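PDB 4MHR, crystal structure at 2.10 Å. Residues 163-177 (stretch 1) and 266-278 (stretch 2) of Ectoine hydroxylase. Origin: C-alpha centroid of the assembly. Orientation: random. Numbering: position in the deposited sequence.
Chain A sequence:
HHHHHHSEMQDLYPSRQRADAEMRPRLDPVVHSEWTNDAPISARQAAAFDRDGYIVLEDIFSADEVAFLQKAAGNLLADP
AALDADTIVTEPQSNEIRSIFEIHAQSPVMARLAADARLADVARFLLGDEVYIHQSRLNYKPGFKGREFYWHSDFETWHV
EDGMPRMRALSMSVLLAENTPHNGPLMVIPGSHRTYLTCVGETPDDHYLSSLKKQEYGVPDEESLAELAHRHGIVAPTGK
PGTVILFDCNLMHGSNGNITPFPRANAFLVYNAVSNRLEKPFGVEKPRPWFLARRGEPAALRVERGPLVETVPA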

# COMPACT_ATOMS: atom_id res chain seq x y z
N GLY A 163 -12.70 10.25 -1.79
CA GLY A 163 -12.51 11.62 -2.31
C GLY A 163 -11.08 12.06 -2.53
O GLY A 163 -10.80 13.27 -2.57
N MET A 164 -10.14 11.09 -2.73
CA MET A 164 -8.73 11.49 -2.91
C MET A 164 -8.66 12.01 -4.29
O MET A 164 -8.93 11.27 -5.22
N PRO A 165 -8.26 13.30 -4.45
CA PRO A 165 -8.39 13.90 -5.78
C PRO A 165 -7.37 13.50 -6.80
O PRO A 165 -7.73 13.35 -7.96
N ARG A 166 -6.11 13.34 -6.38
CA ARG A 166 -4.97 13.24 -7.30
C ARG A 166 -4.11 11.99 -6.99
O ARG A 166 -4.07 11.52 -5.88
N MET A 167 -3.34 11.53 -7.98
CA MET A 167 -2.43 10.39 -7.75
C MET A 167 -1.17 10.90 -7.11
O MET A 167 -0.23 11.22 -7.82
N ARG A 168 -1.20 11.05 -5.80
CA ARG A 168 -0.09 11.61 -5.05
C ARG A 168 -0.02 10.94 -3.67
O ARG A 168 0.17 11.55 -2.60
N ALA A 169 -0.16 9.62 -3.71
CA ALA A 169 -0.07 8.75 -2.55
C ALA A 169 0.69 7.51 -2.91
O ALA A 169 0.75 7.09 -4.08
N LEU A 170 1.27 6.88 -1.89
CA LEU A 170 1.92 5.61 -2.12
C LEU A 170 1.77 4.66 -0.96
O LEU A 170 1.51 5.09 0.22
N SER A 171 1.92 3.38 -1.27
CA SER A 171 1.86 2.35 -0.22
C SER A 171 3.21 1.73 0.02
O SER A 171 4.03 1.56 -0.92
N MET A 172 3.49 1.48 1.28
CA MET A 172 4.63 0.63 1.62
C MET A 172 4.24 -0.67 2.36
O MET A 172 3.52 -0.61 3.38
N SER A 173 4.70 -1.82 1.85
CA SER A 173 4.46 -3.13 2.48
C SER A 173 5.76 -3.57 3.13
O SER A 173 6.75 -3.78 2.43
N VAL A 174 5.83 -3.58 4.46
CA VAL A 174 7.02 -4.09 5.17
C VAL A 174 6.77 -5.56 5.48
O VAL A 174 5.85 -5.89 6.25
N LEU A 175 7.54 -6.43 4.85
CA LEU A 175 7.33 -7.89 5.00
C LEU A 175 7.76 -8.38 6.39
O LEU A 175 8.80 -8.00 6.89
N LEU A 176 6.87 -9.10 7.05
CA LEU A 176 7.12 -9.61 8.42
C LEU A 176 7.23 -11.11 8.46
O LEU A 176 7.66 -11.68 9.44
N ALA A 177 6.86 -11.75 7.36
CA ALA A 177 7.10 -13.16 7.13
C ALA A 177 7.59 -13.17 5.72
O ALA A 177 7.08 -12.36 4.87
N ASN A 266 2.38 -8.77 6.69
CA ASN A 266 2.99 -7.52 6.42
C ASN A 266 2.28 -6.44 7.14
O ASN A 266 1.09 -6.61 7.55
N ALA A 267 3.03 -5.35 7.35
CA ALA A 267 2.49 -4.08 7.75
C ALA A 267 2.40 -3.18 6.50
O ALA A 267 3.41 -2.95 5.81
N PHE A 268 1.22 -2.67 6.21
CA PHE A 268 0.92 -1.89 5.04
C PHE A 268 0.69 -0.44 5.51
O PHE A 268 -0.25 -0.20 6.26
N LEU A 269 1.51 0.49 5.03
CA LEU A 269 1.39 1.92 5.38
C LEU A 269 1.09 2.73 4.13
O LEU A 269 1.84 2.62 3.17
N VAL A 270 0.00 3.50 4.12
CA VAL A 270 -0.30 4.38 3.03
C VAL A 270 0.04 5.81 3.40
O VAL A 270 -0.58 6.41 4.30
N TYR A 271 0.98 6.39 2.65
CA TYR A 271 1.40 7.80 2.82
C TYR A 271 0.69 8.62 1.77
O TYR A 271 0.67 8.27 0.58
N ASN A 272 0.05 9.70 2.19
CA ASN A 272 -0.52 10.68 1.27
C ASN A 272 0.13 12.07 1.46
O ASN A 272 0.49 12.42 2.54
N ALA A 273 0.25 12.86 0.40
CA ALA A 273 0.74 14.22 0.53
C ALA A 273 -0.32 15.02 1.31
O ALA A 273 -1.55 14.88 1.06
N VAL A 274 0.12 15.84 2.24
CA VAL A 274 -0.85 16.73 2.98
C VAL A 274 -1.66 17.65 2.05
O VAL A 274 -2.82 17.87 2.33
N SER A 275 -1.09 18.09 0.93
CA SER A 275 -1.79 18.85 -0.11
C SER A 275 -2.80 18.02 -0.97
O SER A 275 -3.64 18.57 -1.65
N ASN A 276 -2.77 16.71 -0.90
CA ASN A 276 -3.75 15.87 -1.62
C ASN A 276 -4.85 15.37 -0.68
O ASN A 276 -5.28 14.23 -0.77
N ARG A 277 -5.23 16.19 0.29
CA ARG A 277 -6.12 15.75 1.38
C ARG A 277 -7.51 15.47 0.79
O ARG A 277 -7.88 16.00 -0.21
N LEU A 278 -8.26 14.62 1.45
CA LEU A 278 -9.46 14.07 0.88
C LEU A 278 -10.56 15.16 0.71
O LEU A 278 -10.70 16.06 1.54

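The two stretches pair as antiparallel strands, with bridges from A169 with N272 to L175 with N266, so side chains alternate between the two faces of the sheet and directly paired residues share a face. L170, M172 and V174 lie on one face with Y271, L269 and A267. L170 takes chi1 p and chi2 p, which brings its end nearer the partner strand, CD1 lying 4.1 Å from Y271 CD2. M172 (m, t, t) is extended and runs along the sheet toward the neighbouring L170-Y271 pair, where M172 CE sits 3.5 Å from Y271 CE2, and M172 SD is 4.9 Å from the Y271 ring centroid, an oblique approach. Y271 itself is m with chi2 -93°, and its OH is hydrogen-bonded elsewhere in the structure. V174 (t) and A267 meet more loosely, CB to CB 4.4 Å; L176 (m, t) adds CD1 at 4.3 Å from A267 CB.

The other face carries A169, S171, S173 and L175 with N272, V270, F268 and N266. F268 (t, chi2 76°) swings its ring back to the neighbouring strand, where CE1 lies 3.4 Å from S171 CB. S171 is m, its OG 3.7 Å from V270 CG2. S173 is t.

Beyond the strands, N276 (t, chi2 36°) points toward stretch 1 and acts as a polar clasp. Its ND2 donates to R166 O (2.9 Å) and to N272 OD1 (2.8 Å), while its OD1 accepts a weak bond from R166 N (3.1 Å). N272 (t, chi2 28°) answers within its own stretch, ND2 to N276 O at 2.9 Å. Around this clasp, P165 CD lies 3.4 Å from N276 OD1, and M164 (t, t, m) runs past it, CG 3.4 Å from N276 ND2, with CB 3.6 Å from L278 CD1. R168, chi1 t, lays CG 3.6 Å from A273 CB; S275 OG lies over one face of its guanidinium.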

# COMPACT_ATOMS: atom_id res chain seq x y z
CB MET A 164 -7.73 10.33 -2.64
CG MET A 164 -6.32 10.63 -2.99
SD MET A 164 -5.18 9.22 -2.81
CE MET A 164 -5.25 8.81 -1.09
CB PRO A 165 -8.25 15.43 -5.54
CG PRO A 165 -7.68 15.58 -4.18
CD PRO A 165 -7.84 14.27 -3.42
CB ARG A 166 -4.09 14.48 -7.26
CG ARG A 166 -4.74 15.82 -7.57
CD ARG A 166 -5.08 15.88 -9.04
NE ARG A 166 -5.07 17.24 -9.36
CZ ARG A 166 -4.10 17.93 -9.96
NH1 ARG A 166 -2.98 17.41 -10.41
NH2 ARG A 166 -4.32 19.21 -10.10
CB MET A 167 -2.13 9.67 -9.06
CG MET A 167 -3.40 9.06 -9.67
SD MET A 167 -2.89 8.27 -11.18
CE MET A 167 -4.48 7.75 -11.79
CB ARG A 168 -0.13 13.15 -5.02
CG ARG A 168 1.04 13.67 -4.21
CD ARG A 168 2.00 14.79 -4.43
NE ARG A 168 1.51 16.06 -4.51
CZ ARG A 168 2.15 17.28 -4.49
NH1 ARG A 168 3.37 17.61 -4.13
NH2 ARG A 168 1.38 18.27 -4.83
CB ALA A 169 -1.46 8.37 -2.00
CB LEU A 170 3.36 5.79 -2.43
CG LEU A 170 4.24 6.43 -1.42
CD1 LEU A 170 4.73 5.44 -0.40
CD2 LEU A 170 5.47 6.89 -2.15
CB SER A 171 0.89 1.26 -0.62
OG SER A 171 -0.37 1.88 -0.85
CB MET A 172 5.58 1.38 2.47
CG MET A 172 5.91 2.71 1.95
SD MET A 172 7.47 3.27 2.63
CE MET A 172 7.34 4.95 2.12
CB SER A 173 3.94 -4.14 1.45
OG SER A 173 3.72 -5.39 2.12
CB VAL A 174 7.17 -3.35 6.50
CG1 VAL A 174 8.36 -3.81 7.29
CG2 VAL A 174 7.13 -1.89 6.30
CB LEU A 175 8.06 -8.68 3.94
CG LEU A 175 7.83 -8.27 2.51
CD1 LEU A 175 8.60 -9.25 1.64
CD2 LEU A 175 6.38 -8.22 2.12
CB LEU A 176 6.03 -9.18 9.36
CG LEU A 176 5.90 -7.65 9.55
CD1 LEU A 176 4.62 -7.32 10.28
CD2 LEU A 176 7.05 -7.11 10.33
CB ALA A 177 5.80 -13.92 7.20
CB ASN A 266 2.97 -7.25 4.92
CG ASN A 266 1.61 -6.84 4.43
OD1 ASN A 266 0.63 -7.48 4.73
ND2 ASN A 266 1.55 -5.73 3.74
CB ALA A 267 3.41 -3.48 8.81
CB PHE A 268 -0.33 -2.49 4.41
CG PHE A 268 -0.83 -1.82 3.18
CD1 PHE A 268 -0.17 -2.00 1.96
CD2 PHE A 268 -2.08 -1.14 3.18
CE1 PHE A 268 -0.69 -1.43 0.80
CE2 PHE A 268 -2.59 -0.59 2.01
CZ PHE A 268 -1.88 -0.72 0.81
CB LEU A 269 2.69 2.38 6.01
CG LEU A 269 3.16 1.62 7.25
CD1 LEU A 269 4.56 2.01 7.68
CD2 LEU A 269 2.20 1.91 8.40
CB VAL A 270 -1.77 4.27 2.58
CG1 VAL A 270 -2.05 5.17 1.38
CG2 VAL A 270 -2.14 2.81 2.26
CB TYR A 271 2.93 7.91 2.68
CG TYR A 271 3.74 7.22 3.72
CD1 TYR A 271 4.18 7.90 4.87
CD2 TYR A 271 4.07 5.88 3.60
CE1 TYR A 271 4.97 7.25 5.84
CE2 TYR A 271 4.83 5.22 4.59
CZ TYR A 271 5.23 5.91 5.72
OH TYR A 271 5.99 5.28 6.66
CB ASN A 272 -2.03 10.76 1.45
CG ASN A 272 -2.73 11.54 0.30
OD1 ASN A 272 -2.26 11.59 -0.85
ND2 ASN A 272 -3.89 12.10 0.60
CB ALA A 273 0.98 14.86 -0.86
CB VAL A 274 -0.20 17.54 4.13
CG1 VAL A 274 0.45 16.65 5.17
CG2 VAL A 274 0.86 18.50 3.57
CB SER A 275 -0.76 19.58 -1.04
OG SER A 275 0.03 18.65 -1.77
CB ASN A 276 -2.97 14.68 -2.17
CG ASN A 276 -3.76 13.88 -3.18
OD1 ASN A 276 -4.53 14.42 -3.96
ND2 ASN A 276 -3.55 12.56 -3.18
CB ARG A 277 -6.18 16.77 2.54
CG ARG A 277 -7.26 17.82 2.35
CD ARG A 277 -7.00 19.13 3.11
NE ARG A 277 -8.20 19.60 3.82
CZ ARG A 277 -9.38 19.88 3.26
NH1 ARG A 277 -9.58 19.76 1.95
NH2 ARG A 277 -10.39 20.27 4.03
CB LEU A 278 -9.94 12.97 1.78
CG LEU A 278 -9.57 11.53 1.54
CD1 LEU A 278 -8.26 11.31 0.80
CD2 LEU A 278 -9.66 10.78 2.86